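Side-chain contacts in putative amidohydrolase/peptidase (Burkholderia cenocepacia, PDB 4WJB), which probably hydrolyses carbon-nitrogen bonds other than peptide bonds, as a zinc-dependent member of the peptidase M20 family: residues L202-G207 with E397-T402; G214-V219 with A406-D411; D349-A354 with A410-R415. All coordinates share one frame; numbering follows the deposited sequence.

All three contacts lie in the zinc-binding part of the chain. Contact 1 joins the end of strand 198-204, which carries the zinc ligand His203, to the loop leading into helix 403-421. Contacts 2 and 3 follow that helix away from the metal, first against 214-219, then against helix 345-357, and they share Ala410 and Asp411. Centres of contacts 1 and 2 are about 11 Å apart, those of 2 and 3 about 9 Å. Direct packing joins them: Leu202 CD1 lies 3.6 Å from Gly409 O, and Ile217 CD1 lies 3.7 Å from Val412 CG2. From the side chain of His203 to that of Val351 is about 11 Å.

Contact 1: L202-G207 with E397-T402; sequences LHIEQG and EAEAIT. With ZN (zinc ion), chain E.
Ile204 reaches the 397-402 loop with both of its branches. From CB, CG2 runs straight to Ile401 CG2 at 3.6 Å, the two side chains slanting across each other. The other branch sets off with CG1 between the backbone N and the carbonyl carbon (chi1 64°) and continues extended, which carries its methyl tip away from Ile401 and on to Glu399. There CD1 stands almost directly above one face of the carboxylate, 3.5 Å from Glu399 CD. Both carboxylate oxygens are nearly as close, with Glu399 OE1 at 3.6 Å from Ile204 CD1, so the methyl is centred on the flat group. The oxygens themselves are held by other partners: OE1 by Ser394 OG, and OE2 by the backbone N of both Tyr106 and Asp107. This is the second shell of an M20-type zinc site, at the end of strand 198-204, which runs parallel to strand 382-387. Asp107 is itself a zinc ligand together with His96 and His203, so the buried carboxylate that Ile204 covers probably helps to position the backbone of a first-shell residue. Next to Ile204 in the strand, His203 offers NE2 to zinc at 2.2 Å, and a water adds an oxygen to the metal. The far nitrogen of the ring fixes its rotation: His203 ND1 donates to Ile204 O at 2.8 Å in a practically straight bond (176°). The acceptor lies in the imidazole plane, and the donor meets a lone pair in the carbonyl plane.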
ATOM      1  N   LEU A 202     -24.137   1.572 -30.601  1.00 16.80           N
ATOM      2  CA  LEU A 202     -24.472   0.302 -29.974  1.00 18.50           C
ATOM      3  C   LEU A 202     -23.198  -0.324 -29.403  1.00 15.70           C
ATOM      4  O   LEU A 202     -22.199  -0.399 -30.102  1.00 15.58           O
ATOM      5  CB  LEU A 202     -25.132  -0.617 -31.008  1.00 18.36           C
ATOM      6  CG  LEU A 202     -25.421  -2.074 -30.665  1.00 18.73           C
ATOM      7  CD1 LEU A 202     -26.432  -2.176 -29.533  1.00 17.50           C
ATOM      8  CD2 LEU A 202     -25.913  -2.803 -31.910  1.00 16.23           C
ATOM      9  N   HIS A 203     -23.220  -0.751 -28.140  1.00 16.66           N
ATOM     10  CA  HIS A 203     -22.004  -1.243 -27.486  1.00 18.82           C
ATOM     11  C   HIS A 203     -22.362  -2.206 -26.351  1.00 21.77           C
ATOM     12  O   HIS A 203     -23.409  -2.074 -25.716  1.00 21.75           O
ATOM     13  CB  HIS A 203     -21.170  -0.059 -26.948  1.00 19.09           C
ATOM     14  CG  HIS A 203     -19.699  -0.339 -26.798  1.00 19.56           C
ATOM     15  ND1 HIS A 203     -19.182  -1.102 -25.768  1.00 21.28           N
ATOM     16  CD2 HIS A 203     -18.630   0.080 -27.521  1.00 18.51           C
ATOM     17  CE1 HIS A 203     -17.866  -1.159 -25.880  1.00 19.63           C
ATOM     18  NE2 HIS A 203     -17.502  -0.450 -26.935  1.00 19.18           N
ATOM     19  N   ILE A 204     -21.502  -3.187 -26.101  1.00 22.64           N
ATOM     20  CA  ILE A 204     -21.689  -4.048 -24.943  1.00 21.50           C
ATOM     21  C   ILE A 204     -21.473  -3.218 -23.681  1.00 21.92           C
ATOM     22  O   ILE A 204     -20.748  -2.217 -23.704  1.00 22.16           O
ATOM     23  CB  ILE A 204     -20.732  -5.248 -24.952  1.00 24.55           C
ATOM     24  CG1 ILE A 204     -19.283  -4.771 -24.836  1.00 26.19           C
ATOM     25  CG2 ILE A 204     -20.932  -6.073 -26.218  1.00 22.20           C
ATOM     26  CD1 ILE A 204     -18.297  -5.881 -24.547  1.00 28.01           C
ATOM     27  N   GLU A 205     -22.101  -3.628 -22.586  1.00 19.85           N
ATOM     28  CA  GLU A 205     -22.052  -2.844 -21.355  1.00 23.19           C
ATOM     29  C   GLU A 205     -20.641  -2.699 -20.780  1.00 23.00           C
ATOM     30  O   GLU A 205     -20.287  -1.627 -20.284  1.00 22.76           O
ATOM     31  CB  GLU A 205     -22.962  -3.451 -20.279  1.00 20.38           C
ATOM     32  CG  GLU A 205     -22.896  -2.674 -18.961  1.00 21.18           C
ATOM     33  CD  GLU A 205     -23.589  -3.372 -17.807  1.00 26.77           C
ATOM     34  OE1 GLU A 205     -24.503  -4.192 -18.046  1.00 28.45           O
ATOM     35  OE2 GLU A 205     -23.214  -3.085 -16.652  1.00 28.17           O
ATOM     36  N   GLN A 206     -19.853  -3.775 -20.858  1.00 20.48           N
ATOM     37  CA  GLN A 206     -18.544  -3.868 -20.194  1.00 24.30           C
ATOM     38  C   GLN A 206     -18.726  -3.835 -18.678  1.00 25.26           C
ATOM     39  O   GLN A 206     -17.862  -3.364 -17.929  1.00 24.64           O
ATOM     40  CB  GLN A 206     -17.589  -2.755 -20.650  1.00 23.74           C
ATOM     41  CG  GLN A 206     -17.341  -2.710 -22.160  1.00 24.48           C
ATOM     42  CD  GLN A 206     -16.330  -1.642 -22.559  1.00 29.13           C
ATOM     43  OE1 GLN A 206     -16.465  -0.476 -22.185  1.00 30.21           O
ATOM     44  NE2 GLN A 206     -15.307  -2.039 -23.320  1.00 33.66           N
ATOM     45  N   GLY A 207     -19.867  -4.356 -18.239  1.00 26.27           N
ATOM     46  CA  GLY A 207     -20.215  -4.424 -16.833  1.00 24.88           C
ATOM     47  C   GLY A 207     -21.335  -5.431 -16.676  1.00 24.80           C
ATOM     48  O   GLY A 207     -21.866  -5.925 -17.672  1.00 24.84           O
ATOM     49  N   GLU A 397     -10.139 -11.680 -23.562  1.00 45.58           N
ATOM     50  CA  GLU A 397     -10.411 -12.533 -24.708  1.00 46.62           C
ATOM     51  C   GLU A 397     -11.657 -13.409 -24.534  1.00 47.00           C
ATOM     52  O   GLU A 397     -12.209 -13.905 -25.516  1.00 45.57           O
ATOM     53  CB  GLU A 397      -9.179 -13.393 -24.990  1.00 50.27           C
ATOM     54  CG  GLU A 397      -8.001 -12.586 -25.533  1.00 52.55           C
ATOM     55  CD  GLU A 397      -6.655 -13.111 -25.073  1.00 58.87           C
ATOM     56  OE1 GLU A 397      -5.987 -13.820 -25.854  1.00 61.54           O
ATOM     57  OE2 GLU A 397      -6.264 -12.809 -23.926  1.00 61.49           O
ATOM     58  N   ALA A 398     -12.098 -13.586 -23.288  1.00 47.76           N
ATOM     59  CA  ALA A 398     -13.265 -14.418 -22.984  1.00 46.75           C
ATOM     60  C   ALA A 398     -14.567 -13.610 -22.964  1.00 42.83           C
ATOM     61  O   ALA A 398     -15.631 -14.138 -22.632  1.00 41.66           O
ATOM     62  CB  ALA A 398     -13.070 -15.132 -21.651  1.00 48.74           C
ATOM     63  N   GLU A 399     -14.467 -12.329 -23.307  1.00 39.94           N
ATOM     64  CA  GLU A 399     -15.624 -11.444 -23.421  1.00 40.00           C
ATOM     65  C   GLU A 399     -16.665 -12.009 -24.385  1.00 38.45           C
ATOM     66  O   GLU A 399     -16.326 -12.418 -25.495  1.00 40.05           O
ATOM     67  CB  GLU A 399     -15.164 -10.063 -23.881  1.00 40.54           C
ATOM     68  CG  GLU A 399     -16.233  -9.195 -24.490  1.00 40.54           C
ATOM     69  CD  GLU A 399     -15.636  -8.034 -25.262  1.00 40.56           C
ATOM     70  OE1 GLU A 399     -14.944  -7.193 -24.641  1.00 41.51           O
ATOM     71  OE2 GLU A 399     -15.842  -7.978 -26.492  1.00 36.56           O
ATOM     72  N   ALA A 400     -17.928 -12.035 -23.966  1.00 33.18           N
ATOM     73  CA  ALA A 400     -18.950 -12.708 -24.759  1.00 30.97           C
ATOM     74  C   ALA A 400     -20.352 -12.122 -24.608  1.00 29.94           C
ATOM     75  O   ALA A 400     -20.739 -11.652 -23.535  1.00 28.54           O
ATOM     76  CB  ALA A 400     -18.976 -14.193 -24.403  1.00 32.82           C
ATOM     77  N   ILE A 401     -21.101 -12.158 -25.708  1.00 28.07           N
ATOM     78  CA  ILE A 401     -22.540 -11.936 -25.689  1.00 27.22           C
ATOM     79  C   ILE A 401     -23.230 -13.128 -26.351  1.00 28.35           C
ATOM     80  O   ILE A 401     -22.597 -13.908 -27.062  1.00 29.22           O
ATOM     81  CB  ILE A 401     -22.939 -10.635 -26.411  1.00 27.49           C
ATOM     82  CG1 ILE A 401     -22.636 -10.740 -27.915  1.00 26.91           C
ATOM     83  CG2 ILE A 401     -22.246  -9.430 -25.769  1.00 23.71           C
ATOM     84  CD1 ILE A 401     -22.931  -9.484 -28.687  1.00 22.81           C
ATOM     85  N   THR A 402     -24.526 -13.274 -26.104  1.00 28.28           N
ATOM     86  CA  THR A 402     -25.315 -14.313 -26.751  1.00 27.91           C
ATOM     87  C   THR A 402     -25.868 -13.802 -28.085  1.00 26.53           C
ATOM     88  O   THR A 402     -26.005 -12.595 -28.277  1.00 23.81           O
ATOM     89  CB  THR A 402     -26.482 -14.761 -25.861  1.00 28.42           C
ATOM     90  OG1 THR A 402     -27.444 -13.703 -25.785  1.00 27.65           O
ATOM     91  CG2 THR A 402     -25.988 -15.111 -24.448  1.00 29.18           C
TER
HETATM   92 ZN    ZN E 501     -15.385  -0.087 -27.114  0.72 30.64          ZN
HETATM   93  O   HOH W   1     -15.831   1.968 -26.952  1.00 26.12           O

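Contact 2: G214-V219 with A406-D411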
ATOM      1  N   GLY A 214     -31.167  -8.916 -15.372  1.00 34.10           N
ATOM      2  CA  GLY A 214     -31.963  -9.695 -16.303  1.00 36.82           C
ATOM      3  C   GLY A 214     -32.636  -8.821 -17.343  1.00 35.85           C
ATOM      4  O   GLY A 214     -33.738  -9.123 -17.808  1.00 31.58           O
ATOM      5  N   LYS A 215     -31.971  -7.727 -17.696  1.00 29.50           N
ATOM      6  CA  LYS A 215     -32.482  -6.798 -18.694  1.00 32.84           C
ATOM      7  C   LYS A 215     -31.626  -6.881 -19.945  1.00 31.72           C
ATOM      8  O   LYS A 215     -30.400  -6.901 -19.870  1.00 26.05           O
ATOM      9  CB  LYS A 215     -32.504  -5.367 -18.153  1.00 34.84           C
ATOM     10  CG  LYS A 215     -33.408  -5.171 -16.940  1.00 37.93           C
ATOM     11  CD  LYS A 215     -34.820  -5.651 -17.237  1.00 41.01           C
ATOM     12  CE  LYS A 215     -35.756  -5.392 -16.069  1.00 46.33           C
ATOM     13  NZ  LYS A 215     -35.935  -3.936 -15.827  1.00 47.96           N
ATOM     14  N   THR A 216     -32.284  -6.935 -21.096  1.00 28.96           N
ATOM     15  CA  THR A 216     -31.590  -7.114 -22.361  1.00 27.00           C
ATOM     16  C   THR A 216     -31.016  -5.803 -22.896  1.00 25.57           C
ATOM     17  O   THR A 216     -29.916  -5.777 -23.444  1.00 24.98           O
ATOM     18  CB  THR A 216     -32.533  -7.733 -23.409  1.00 25.46           C
ATOM     19  OG1 THR A 216     -32.989  -9.010 -22.942  1.00 28.40           O
ATOM     20  CG2 THR A 216     -31.824  -7.912 -24.734  1.00 24.13           C
ATOM     21  N   ILE A 217     -31.759  -4.713 -22.736  1.00 27.63           N
ATOM     22  CA  ILE A 217     -31.362  -3.439 -23.325  1.00 26.22           C
ATOM     23  C   ILE A 217     -31.060  -2.368 -22.287  1.00 26.17           C
ATOM     24  O   ILE A 217     -31.886  -2.069 -21.431  1.00 26.65           O
ATOM     25  CB  ILE A 217     -32.454  -2.898 -24.266  1.00 29.78           C
ATOM     26  CG1 ILE A 217     -32.680  -3.856 -25.444  1.00 32.85           C
ATOM     27  CG2 ILE A 217     -32.095  -1.494 -24.741  1.00 28.19           C
ATOM     28  CD1 ILE A 217     -31.431  -4.135 -26.273  1.00 25.96           C
ATOM     29  N   GLY A 218     -29.871  -1.782 -22.373  1.00 22.16           N
ATOM     30  CA  GLY A 218     -29.531  -0.652 -21.535  1.00 23.46           C
ATOM     31  C   GLY A 218     -29.769   0.659 -22.258  1.00 24.50           C
ATOM     32  O   GLY A 218     -29.107   0.957 -23.257  1.00 20.86           O
ATOM     33  N   VAL A 219     -30.730   1.434 -21.765  1.00 24.96           N
ATOM     34  CA  VAL A 219     -30.963   2.785 -22.260  1.00 25.34           C
ATOM     35  C   VAL A 219     -29.959   3.729 -21.600  1.00 24.90           C
ATOM     36  O   VAL A 219     -30.141   4.131 -20.448  1.00 24.16           O
ATOM     37  CB  VAL A 219     -32.398   3.261 -21.963  1.00 27.38           C
ATOM     38  CG1 VAL A 219     -32.613   4.671 -22.489  1.00 29.07           C
ATOM     39  CG2 VAL A 219     -33.416   2.296 -22.553  1.00 29.10           C
ATOM     40  N   ALA A 406     -27.168 -10.035 -29.057  1.00 20.98           N
ATOM     41  CA  ALA A 406     -26.618  -9.378 -30.242  1.00 22.60           C
ATOM     42  C   ALA A 406     -27.737  -8.896 -31.159  1.00 24.10           C
ATOM     43  O   ALA A 406     -27.727  -7.756 -31.619  1.00 18.77           O
ATOM     44  CB  ALA A 406     -25.687 -10.313 -30.990  1.00 20.75           C
ATOM     45  N   THR A 407     -28.706  -9.777 -31.401  1.00 25.19           N
ATOM     46  CA  THR A 407     -29.854  -9.472 -32.248  1.00 26.43           C
ATOM     47  C   THR A 407     -30.722  -8.357 -31.662  1.00 25.90           C
ATOM     48  O   THR A 407     -31.192  -7.477 -32.386  1.00 24.79           O
ATOM     49  CB  THR A 407     -30.720 -10.734 -32.472  1.00 28.22           C
ATOM     50  OG1 THR A 407     -29.941 -11.731 -33.147  1.00 26.75           O
ATOM     51  CG2 THR A 407     -31.953 -10.409 -33.301  1.00 27.93           C
ATOM     52  N   ALA A 408     -30.916  -8.389 -30.347  1.00 25.69           N
ATOM     53  CA  ALA A 408     -31.776  -7.415 -29.680  1.00 25.35           C
ATOM     54  C   ALA A 408     -31.192  -6.005 -29.742  1.00 23.54           C
ATOM     55  O   ALA A 408     -31.916  -5.034 -29.967  1.00 23.84           O
ATOM     56  CB  ALA A 408     -32.010  -7.821 -28.245  1.00 25.63           C
ATOM     57  N   GLY A 409     -29.885  -5.892 -29.528  1.00 24.81           N
ATOM     58  CA  GLY A 409     -29.224  -4.602 -29.597  1.00 23.53           C
ATOM     59  C   GLY A 409     -29.343  -4.022 -30.993  1.00 21.59           C
ATOM     60  O   GLY A 409     -29.603  -2.829 -31.172  1.00 18.86           O
ATOM     61  N   ALA A 410     -29.167  -4.887 -31.986  1.00 20.23           N
ATOM     62  CA  ALA A 410     -29.219  -4.460 -33.374  1.00 21.09           C
ATOM     63  C   ALA A 410     -30.640  -4.069 -33.780  1.00 21.05           C
ATOM     64  O   ALA A 410     -30.829  -3.140 -34.564  1.00 20.38           O
ATOM     65  CB  ALA A 410     -28.686  -5.555 -34.278  1.00 24.89           C
ATOM     66  N   ASP A 411     -31.634  -4.773 -33.244  1.00 19.31           N
ATOM     67  CA  ASP A 411     -33.032  -4.453 -33.519  1.00 28.07           C
ATOM     68  C   ASP A 411     -33.412  -3.079 -32.965  1.00 26.06           C
ATOM     69  O   ASP A 411     -34.116  -2.310 -33.624  1.00 25.82           O
ATOM     70  CB  ASP A 411     -33.953  -5.526 -32.936  1.00 33.18           C
ATOM     71  CG  ASP A 411     -34.489  -6.475 -33.989  1.00 35.41           C
ATOM     72  OD1 ASP A 411     -34.681  -6.045 -35.147  1.00 36.61           O
ATOM     73  OD2 ASP A 411     -34.732  -7.652 -33.654  1.00 36.34           O
TER
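The peptide group joining Ala408 to Gly409 has the methyl tip of Ile217 over one of its faces, with CD1 at 3.8 Å from Ala408 O and 3.9 Å from Ala408 C. The methyl hangs over that face displaced toward the margin between Ala408 O and Gly409 N, the latter 4.0 Å from Ile217 CD1. The contact belongs to the α/β zinc-binding domain of the M20 fold, where helix 403-421 packs beside the start of strand 217-234. That strand leaves a short turn begun by Gly214, the positive-phi residue of a Schellman motif closing the preceding helix. Ile217 is backbone-bonded to Ser361 and Met363, so its main chain is fixed while its side chain bends over to the helix: CG1 is anti to the carbonyl carbon (chi1 -62°), and a second turn (chi2 -57°) swings CD1 onto the peptide. Gly409 has no side chain, and its CA comes to 6.7 Å from the CA of Ile217. Asp411, facing elsewhere, forms a salt bridge with Arg18 and accepts from Val19 N. Ala408 CB points at the 214-219 segment, and Ile217 CD1 passes it at 4.2 Å. Thr216 supplies the other neighbour, its hydroxyl lying beside its own backbone N while CG2 comes up to Ala408 CB at 3.5 Å.

Contact 3: D349-A354 with A410-R415; sequences DTVRDA and ADVLLR
Val351 and Val412 meet at about a right angle, CG1 against CG1 at 4.1 Å, between helices 345-357 and 403-421. These are two helices of the α/β zinc-binding domain, and both rest on strand 382-387, for Val351 and Val412 each touch Ile385 there. The short helical segments cross at 124° with their axes 8.7 Å apart. Each valine holds CG1 anti to its backbone N, and this brings Val412 CG1 up to the backbone of Val351, 3.9 Å from its O. Ala354, one turn further along, points its CB toward the other helix, and its small methyl sits between two successive turns of it. On one flank it meets Val412, with CG1 at 3.9 Å from Ala354 CB and the backbone O slightly nearer. On the other it meets the first carbon of Arg415, CB to CB at 3.8 Å. Beyond CB the arginine chain bends at chi2 and chi3; the side chain also touches Met16 and Leu358. Arg352 points away from helix 403-421; its NH2 pairs with Asp364, while NH1 turns back one helical turn. Arg352 NH1 donates to Asp349 OD1 at 3.2 Å in a bent salt-bridge bond, the oxygen lying in the guanidinium plane while the nitrogen comes from above the carboxylate plane.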
ATOM      1  N   ASP A 349     -34.930   8.873 -25.359  1.00 29.24           N
ATOM      2  CA  ASP A 349     -36.328   8.477 -25.510  1.00 33.70           C
ATOM      3  C   ASP A 349     -36.548   7.606 -26.742  1.00 31.43           C
ATOM      4  O   ASP A 349     -37.337   6.663 -26.709  1.00 29.00           O
ATOM      5  CB  ASP A 349     -37.234   9.712 -25.579  1.00 38.18           C
ATOM      6  CG  ASP A 349     -37.230  10.506 -24.286  1.00 42.43           C
ATOM      7  OD1 ASP A 349     -36.605  10.044 -23.306  1.00 42.58           O
ATOM      8  OD2 ASP A 349     -37.858  11.584 -24.244  1.00 45.03           O
ATOM      9  N   THR A 350     -35.850   7.919 -27.826  1.00 28.90           N
ATOM     10  CA  THR A 350     -35.972   7.137 -29.054  1.00 28.05           C
ATOM     11  C   THR A 350     -35.520   5.698 -28.819  1.00 27.48           C
ATOM     12  O   THR A 350     -36.173   4.749 -29.255  1.00 28.35           O
ATOM     13  CB  THR A 350     -35.154   7.760 -30.200  1.00 29.54           C
ATOM     14  OG1 THR A 350     -35.683   9.058 -30.504  1.00 28.42           O
ATOM     15  CG2 THR A 350     -35.214   6.888 -31.445  1.00 31.84           C
ATOM     16  N   VAL A 351     -34.408   5.548 -28.105  1.00 26.16           N
ATOM     17  CA  VAL A 351     -33.888   4.232 -27.752  1.00 30.74           C
ATOM     18  C   VAL A 351     -34.866   3.463 -26.862  1.00 32.86           C
ATOM     19  O   VAL A 351     -35.191   2.305 -27.137  1.00 27.10           O
ATOM     20  CB  VAL A 351     -32.525   4.344 -27.028  1.00 27.61           C
ATOM     21  CG1 VAL A 351     -32.141   3.013 -26.387  1.00 25.68           C
ATOM     22  CG2 VAL A 351     -31.448   4.816 -27.993  1.00 26.32           C
ATOM     23  N   ARG A 352     -35.338   4.112 -25.802  1.00 26.63           N
ATOM     24  CA  ARG A 352     -36.269   3.469 -24.882  1.00 34.65           C
ATOM     25  C   ARG A 352     -37.552   3.062 -25.605  1.00 35.72           C
ATOM     26  O   ARG A 352     -38.046   1.949 -25.429  1.00 36.90           O
ATOM     27  CB  ARG A 352     -36.597   4.388 -23.705  1.00 33.62           C
ATOM     28  CG  ARG A 352     -37.407   3.705 -22.620  1.00 35.22           C
ATOM     29  CD  ARG A 352     -37.763   4.654 -21.483  1.00 34.32           C
ATOM     30  NE  ARG A 352     -36.586   5.185 -20.801  1.00 31.20           N
ATOM     31  CZ  ARG A 352     -36.134   6.426 -20.949  1.00 30.34           C
ATOM     32  NH1 ARG A 352     -36.759   7.270 -21.760  1.00 30.66           N
ATOM     33  NH2 ARG A 352     -35.058   6.825 -20.284  1.00 29.94           N
ATOM     34  N   ASP A 353     -38.084   3.965 -26.422  1.00 36.41           N
ATOM     35  CA  ASP A 353     -39.295   3.675 -27.179  1.00 38.72           C
ATOM     36  C   ASP A 353     -39.087   2.488 -28.109  1.00 37.58           C
ATOM     37  O   ASP A 353     -39.980   1.665 -28.282  1.00 38.13           O
ATOM     38  CB  ASP A 353     -39.742   4.902 -27.978  1.00 42.50           C
ATOM     39  CG  ASP A 353     -40.238   6.029 -27.087  1.00 45.91           C
ATOM     40  OD1 ASP A 353     -40.495   5.776 -25.890  1.00 46.24           O
ATOM     41  OD2 ASP A 353     -40.373   7.167 -27.584  1.00 46.46           O
ATOM     42  N   ALA A 354     -37.900   2.396 -28.702  1.00 36.11           N
ATOM     43  CA  ALA A 354     -37.589   1.284 -29.591  1.00 37.33           C
ATOM     44  C   ALA A 354     -37.630  -0.046 -28.836  1.00 36.53           C
ATOM     45  O   ALA A 354     -38.310  -0.983 -29.260  1.00 37.42           O
ATOM     46  CB  ALA A 354     -36.230   1.487 -30.249  1.00 35.91           C
ATOM     47  N   ALA A 410     -29.167  -4.887 -31.986  1.00 20.23           N
ATOM     48  CA  ALA A 410     -29.219  -4.460 -33.374  1.00 21.09           C
ATOM     49  C   ALA A 410     -30.640  -4.069 -33.780  1.00 21.05           C
ATOM     50  O   ALA A 410     -30.829  -3.140 -34.564  1.00 20.38           O
ATOM     51  CB  ALA A 410     -28.686  -5.555 -34.278  1.00 24.89           C
ATOM     52  N   ASP A 411     -31.634  -4.773 -33.244  1.00 19.31           N
ATOM     53  CA  ASP A 411     -33.032  -4.453 -33.519  1.00 28.07           C
ATOM     54  C   ASP A 411     -33.412  -3.079 -32.965  1.00 26.06           C
ATOM     55  O   ASP A 411     -34.116  -2.310 -33.624  1.00 25.82           O
ATOM     56  CB  ASP A 411     -33.953  -5.526 -32.936  1.00 33.18           C
ATOM     57  CG  ASP A 411     -34.489  -6.475 -33.989  1.00 35.41           C
ATOM     58  OD1 ASP A 411     -34.681  -6.045 -35.147  1.00 36.61           O
ATOM     59  OD2 ASP A 411     -34.732  -7.652 -33.654  1.00 36.34           O
ATOM     60  N   VAL A 412     -32.944  -2.779 -31.755  1.00 22.71           N
ATOM     61  CA  VAL A 412     -33.173  -1.472 -31.144  1.00 21.00           C
ATOM     62  C   VAL A 412     -32.483  -0.371 -31.959  1.00 21.13           C
ATOM     63  O   VAL A 412     -33.078   0.675 -32.221  1.00 21.96           O
ATOM     64  CB  VAL A 412     -32.671  -1.434 -29.678  1.00 23.39           C
ATOM     65  CG1 VAL A 412     -32.769  -0.023 -29.112  1.00 21.00           C
ATOM     66  CG2 VAL A 412     -33.467  -2.415 -28.818  1.00 20.46           C
ATOM     67  N   LEU A 413     -31.239  -0.616 -32.371  1.00 20.48           N
ATOM     68  CA  LEU A 413     -30.500   0.334 -33.209  1.00 20.00           C
ATOM     69  C   LEU A 413     -31.231   0.597 -34.524  1.00 21.75           C
ATOM     70  O   LEU A 413     -31.340   1.740 -34.972  1.00 22.56           O
ATOM     71  CB  LEU A 413     -29.087  -0.177 -33.518  1.00 16.52           C
ATOM     72  CG  LEU A 413     -28.277   0.811 -34.375  1.00 16.11           C
ATOM     73  CD1 LEU A 413     -27.947   2.062 -33.553  1.00 15.71           C
ATOM     74  CD2 LEU A 413     -27.009   0.194 -34.954  1.00 19.19           C
ATOM     75  N   LEU A 414     -31.715  -0.473 -35.141  1.00 21.87           N
ATOM     76  CA  LEU A 414     -32.477  -0.366 -36.381  1.00 24.05           C
ATOM     77  C   LEU A 414     -33.675   0.568 -36.224  1.00 25.63           C
ATOM     78  O   LEU A 414     -33.872   1.469 -37.035  1.00 24.85           O
ATOM     79  CB  LEU A 414     -32.943  -1.749 -36.836  1.00 26.48           C
ATOM     80  CG  LEU A 414     -33.960  -1.779 -37.982  1.00 27.82           C
ATOM     81  CD1 LEU A 414     -33.407  -1.114 -39.244  1.00 28.88           C
ATOM     82  CD2 LEU A 414     -34.418  -3.206 -38.273  1.00 28.31           C
ATOM     83  N   ARG A 415     -34.467   0.365 -35.177  1.00 22.03           N
ATOM     84  CA  ARG A 415     -35.669   1.173 -34.986  1.00 30.89           C
ATOM     85  C   ARG A 415     -35.350   2.609 -34.604  1.00 27.47           C
ATOM     86  O   ARG A 415     -36.027   3.533 -35.039  1.00 24.88           O
ATOM     87  CB  ARG A 415     -36.576   0.539 -33.929  1.00 39.20           C
ATOM     88  CG  ARG A 415     -37.012  -0.864 -34.290  1.00 42.94           C
ATOM     89  CD  ARG A 415     -38.348  -0.852 -35.020  1.00 47.13           C
ATOM     90  NE  ARG A 415     -39.451  -1.073 -34.086  1.00 49.42           N
ATOM     91  CZ  ARG A 415     -40.225  -2.157 -34.078  1.00 50.32           C
ATOM     92  NH1 ARG A 415     -41.185  -2.269 -33.174  1.00 53.79           N
ATOM     93  NH2 ARG A 415     -40.052  -3.126 -34.974  1.00 48.46           N
TER